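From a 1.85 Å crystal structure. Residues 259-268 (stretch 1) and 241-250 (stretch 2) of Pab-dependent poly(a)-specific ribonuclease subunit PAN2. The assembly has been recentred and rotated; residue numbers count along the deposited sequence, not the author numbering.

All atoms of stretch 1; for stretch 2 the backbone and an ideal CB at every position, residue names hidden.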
# COMPACT_ATOMS: atom_id res chain seq x y z
N ALA A 259 -41.66 15.55 27.34
CA ALA A 259 -40.87 15.48 26.12
C ALA A 259 -39.79 16.55 26.13
O ALA A 259 -39.95 17.63 26.71
CB ALA A 259 -41.76 15.64 24.90
N ILE A 260 -38.68 16.24 25.47
CA ILE A 260 -37.57 17.17 25.32
C ILE A 260 -37.51 17.57 23.85
O ILE A 260 -37.23 16.73 23.01
CB ILE A 260 -36.24 16.54 25.75
CG1 ILE A 260 -36.35 16.04 27.19
CG2 ILE A 260 -35.12 17.55 25.62
CD1 ILE A 260 -35.21 15.09 27.59
N VAL A 261 -37.78 18.83 23.56
CA VAL A 261 -37.95 19.29 22.18
C VAL A 261 -36.87 20.28 21.77
O VAL A 261 -36.57 21.22 22.51
CB VAL A 261 -39.33 19.96 22.00
CG1 VAL A 261 -39.58 20.25 20.52
CG2 VAL A 261 -40.41 19.08 22.58
N VAL A 262 -36.32 20.09 20.57
CA VAL A 262 -35.14 20.82 20.15
C VAL A 262 -35.35 21.43 18.76
O VAL A 262 -35.84 20.76 17.86
CB VAL A 262 -33.89 19.91 20.11
CG1 VAL A 262 -32.63 20.73 19.88
CG2 VAL A 262 -33.77 19.10 21.41
N ASN A 263 -34.96 22.69 18.60
CA ASN A 263 -34.99 23.32 17.28
C ASN A 263 -33.59 23.37 16.69
O ASN A 263 -32.60 23.06 17.36
CB ASN A 263 -35.66 24.71 17.36
CG ASN A 263 -34.67 25.86 17.47
OD1 ASN A 263 -33.62 25.77 18.10
ND2 ASN A 263 -35.03 26.99 16.86
N GLN A 264 -33.48 23.78 15.43
CA GLN A 264 -32.21 23.69 14.73
C GLN A 264 -31.16 24.69 15.24
O GLN A 264 -29.97 24.54 14.96
CB GLN A 264 -32.44 23.88 13.22
CG GLN A 264 -33.15 22.67 12.61
CD GLN A 264 -33.18 22.72 11.09
OE1 GLN A 264 -33.55 23.73 10.50
NE2 GLN A 264 -32.78 21.62 10.45
N ALA A 265 -31.61 25.69 15.99
CA ALA A 265 -30.68 26.65 16.60
C ALA A 265 -30.21 26.19 17.98
O ALA A 265 -29.49 26.91 18.67
CB ALA A 265 -31.32 28.02 16.68
N GLY A 266 -30.64 25.01 18.39
CA GLY A 266 -30.23 24.47 19.68
C GLY A 266 -31.05 24.94 20.86
O GLY A 266 -30.67 24.75 22.01
N GLN A 267 -32.19 25.57 20.58
CA GLN A 267 -33.13 25.92 21.63
C GLN A 267 -33.90 24.68 22.05
O GLN A 267 -34.39 23.93 21.21
CB GLN A 267 -34.10 27.01 21.18
CG GLN A 267 -35.16 27.33 22.23
CD GLN A 267 -36.06 28.48 21.83
OE1 GLN A 267 -37.07 28.74 22.48
NE2 GLN A 267 -35.69 29.19 20.75
N ILE A 268 -33.99 24.46 23.36
CA ILE A 268 -34.61 23.25 23.90
C ILE A 268 -35.74 23.58 24.87
O ILE A 268 -35.59 24.44 25.74
CB ILE A 268 -33.57 22.38 24.62
CG1 ILE A 268 -32.49 21.91 23.64
CG2 ILE A 268 -34.23 21.18 25.29
CD1 ILE A 268 -31.40 21.10 24.29
N UNK A 241 -47.27 22.80 21.07
CA UNK A 241 -46.84 24.00 20.35
C UNK A 241 -45.36 24.27 20.54
O UNK A 241 -44.86 24.21 21.66
CB UNK A 241 -47.65 25.21 20.81
N UNK A 242 -44.65 24.54 19.45
CA UNK A 242 -43.23 24.78 19.52
C UNK A 242 -42.82 25.76 18.42
O UNK A 242 -42.33 25.37 17.36
CB UNK A 242 -42.46 23.47 19.40
N UNK A 243 -43.05 27.05 18.69
CA UNK A 243 -42.80 28.13 17.73
C UNK A 243 -41.39 28.16 17.13
O UNK A 243 -41.24 28.54 15.97
CB UNK A 243 -43.07 29.47 18.41
N UNK A 244 -40.35 27.78 17.90
CA UNK A 244 -39.03 27.76 17.24
C UNK A 244 -38.87 26.71 16.14
O UNK A 244 -37.78 26.65 15.57
CB UNK A 244 -37.95 27.53 18.29
N UNK A 245 -39.92 25.94 15.83
CA UNK A 245 -39.93 24.85 14.85
C UNK A 245 -39.24 23.60 15.38
O UNK A 245 -38.05 23.61 15.67
CB UNK A 245 -39.25 25.30 13.55
N UNK A 246 -40.00 22.52 15.47
CA UNK A 246 -39.53 21.31 16.15
C UNK A 246 -38.79 20.38 15.21
O UNK A 246 -39.38 19.84 14.28
CB UNK A 246 -40.71 20.57 16.78
N UNK A 247 -37.50 20.18 15.49
CA UNK A 247 -36.63 19.37 14.64
C UNK A 247 -36.40 17.99 15.25
O UNK A 247 -36.36 16.99 14.53
CB UNK A 247 -35.29 20.08 14.42
N UNK A 248 -36.23 17.94 16.57
CA UNK A 248 -35.98 16.68 17.27
C UNK A 248 -36.74 16.61 18.58
O UNK A 248 -37.09 17.64 19.18
CB UNK A 248 -34.48 16.50 17.53
N UNK A 249 -36.99 15.38 19.01
CA UNK A 249 -37.72 15.13 20.24
C UNK A 249 -37.30 13.81 20.86
O UNK A 249 -37.03 12.82 20.17
CB UNK A 249 -39.23 15.14 19.98
N UNK A 250 -37.21 13.82 22.18
CA UNK A 250 -36.99 12.60 22.96
C UNK A 250 -37.91 12.63 24.16
O UNK A 250 -38.08 13.67 24.79
CB UNK A 250 -35.53 12.47 23.40

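Residues 259-262 form a strand, and Asn263 to Gly266 make a type I turn that leads back towards Ile268; the second stretch packs along this unit, and its last three positions pair with the strand in antiparallel register.

Position 241 lies beyond reach of stretch 1, its ideal CB having nothing within 5.5 Å. Stretch 1 therefore sets no preference there, and the residue is Pro241.

At position 242 CA-to-CB points toward stretch 1, and the ideal CB lies 4.5 Å from Val261 CG1. A long apolar side chain, aliphatic or aromatic, could continue over Val261 towards the turn. The residue is Phe242, with chi1 t. Val261 CG1 sits over one face of the ring, 3.4 Å from its centroid and almost on the ring normal, a CH-pi contact. Asn263 CB and Gln267 O lie at the ring edge, where Asn263 CB is 3.6 Å from Phe242 CE2.

Position 243 points sideways into space free of stretch 1, so many residues would serve; it is Ala243. Position 244 is tighter. Its ideal CB points toward stretch 1 and lies 3.3 Å from Asn263 ND2 and 3.7 Å from Gln267 NE2, which favours a compact side chain. The phi of -67° admits proline, and Pro244 is found, its CG 3.4 Å from Gln267 OE1. Its carbonyl accepts a hydrogen bond from the side chain of Asn263 (ND2 to Pro244 O, 3.1 Å), while Asn263 OD1 accepts one from Gln267 N at 2.9 Å. One amide side chain thus ties the second stretch to the turn.

Position 245, which closes a type I turn begun at 242, has a positive phi of 76°, where glycine would be easiest. The sideways CB is 5.3 Å from Asn263 CB, leaving room for a larger residue. Leu245 occupies it, and water 1 links its O (2.7 Å from the water O) to Gln264 N (3.0 Å from the same atom).

The CB at 246 points sideways but is already 3.9 Å from Val261 CG1, so a small apolar residue suits; Ala246 makes that contact with its methyl. At 247 the CB points toward stretch 1, 3.6 Å from Val262 O and 3.8 Å from Gln264 CG, again favouring a small side chain. Ala247 rests against Gln264, and its N donates to Val262 O at 3.0 Å.

Position 248 pairs with Val262, their side chains on the same sheet face; the ideal CB is 4.3 Å from Val262 CB. Beta-branched, aromatic or polar residues could fit. His248 is present, and its NE2 lies 2.8 Å from the O of water 2, which also meets Gln264 NE2 weakly.

Position 249 faces the other side, with Val261, and suits an apolar, perhaps branched residue. Val249 places CG2 4.1 Å from Val261 CG2 and 4.0 Å from Ala259 CB.

Position 250 pairs with Ile260 through two backbone hydrogen bonds, which leave side-chain choice broad. In Arg250 the end leads away from stretch 1, and NH1 donates to Val249 O at 3.0 Å.

Stretch 2 (241-250) PFAPLAAHVR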
# COMPACT_ATOMS: atom_id res chain seq x y z
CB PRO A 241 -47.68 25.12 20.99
CG PRO A 241 -48.83 24.41 21.65
CD PRO A 241 -48.28 23.10 22.10
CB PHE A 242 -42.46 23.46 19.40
CG PHE A 242 -41.01 23.56 19.75
CD1 PHE A 242 -40.61 23.67 21.07
CD2 PHE A 242 -40.04 23.55 18.76
CE1 PHE A 242 -39.26 23.75 21.40
CE2 PHE A 242 -38.69 23.63 19.08
CZ PHE A 242 -38.30 23.73 20.40
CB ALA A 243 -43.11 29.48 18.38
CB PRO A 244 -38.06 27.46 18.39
CG PRO A 244 -38.78 27.97 19.61
CD PRO A 244 -40.22 27.65 19.37
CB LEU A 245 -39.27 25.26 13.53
CG LEU A 245 -39.90 26.52 12.93
CD1 LEU A 245 -39.33 26.78 11.55
CD2 LEU A 245 -41.43 26.39 12.91
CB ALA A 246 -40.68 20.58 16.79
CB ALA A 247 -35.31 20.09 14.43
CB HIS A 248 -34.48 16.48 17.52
CG HIS A 248 -33.66 16.63 16.28
ND1 HIS A 248 -33.55 15.63 15.34
CD2 HIS A 248 -32.96 17.68 15.81
CE1 HIS A 248 -32.81 16.07 14.33
NE2 HIS A 248 -32.43 17.30 14.60
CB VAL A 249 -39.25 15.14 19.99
CG1 VAL A 249 -39.67 13.96 19.12
CG2 VAL A 249 -40.02 15.18 21.31
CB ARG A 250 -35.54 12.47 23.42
CG ARG A 250 -34.54 12.15 22.33
CD ARG A 250 -34.73 10.74 21.80
NE ARG A 250 -33.73 10.37 20.80
CZ ARG A 250 -33.94 10.40 19.49
NH1 ARG A 250 -35.10 10.81 18.99
NH2 ARG A 250 -32.97 10.03 18.67
O HOH W 1 -36.01 24.01 13.87
O HOH W 2 -32.26 19.06 12.48
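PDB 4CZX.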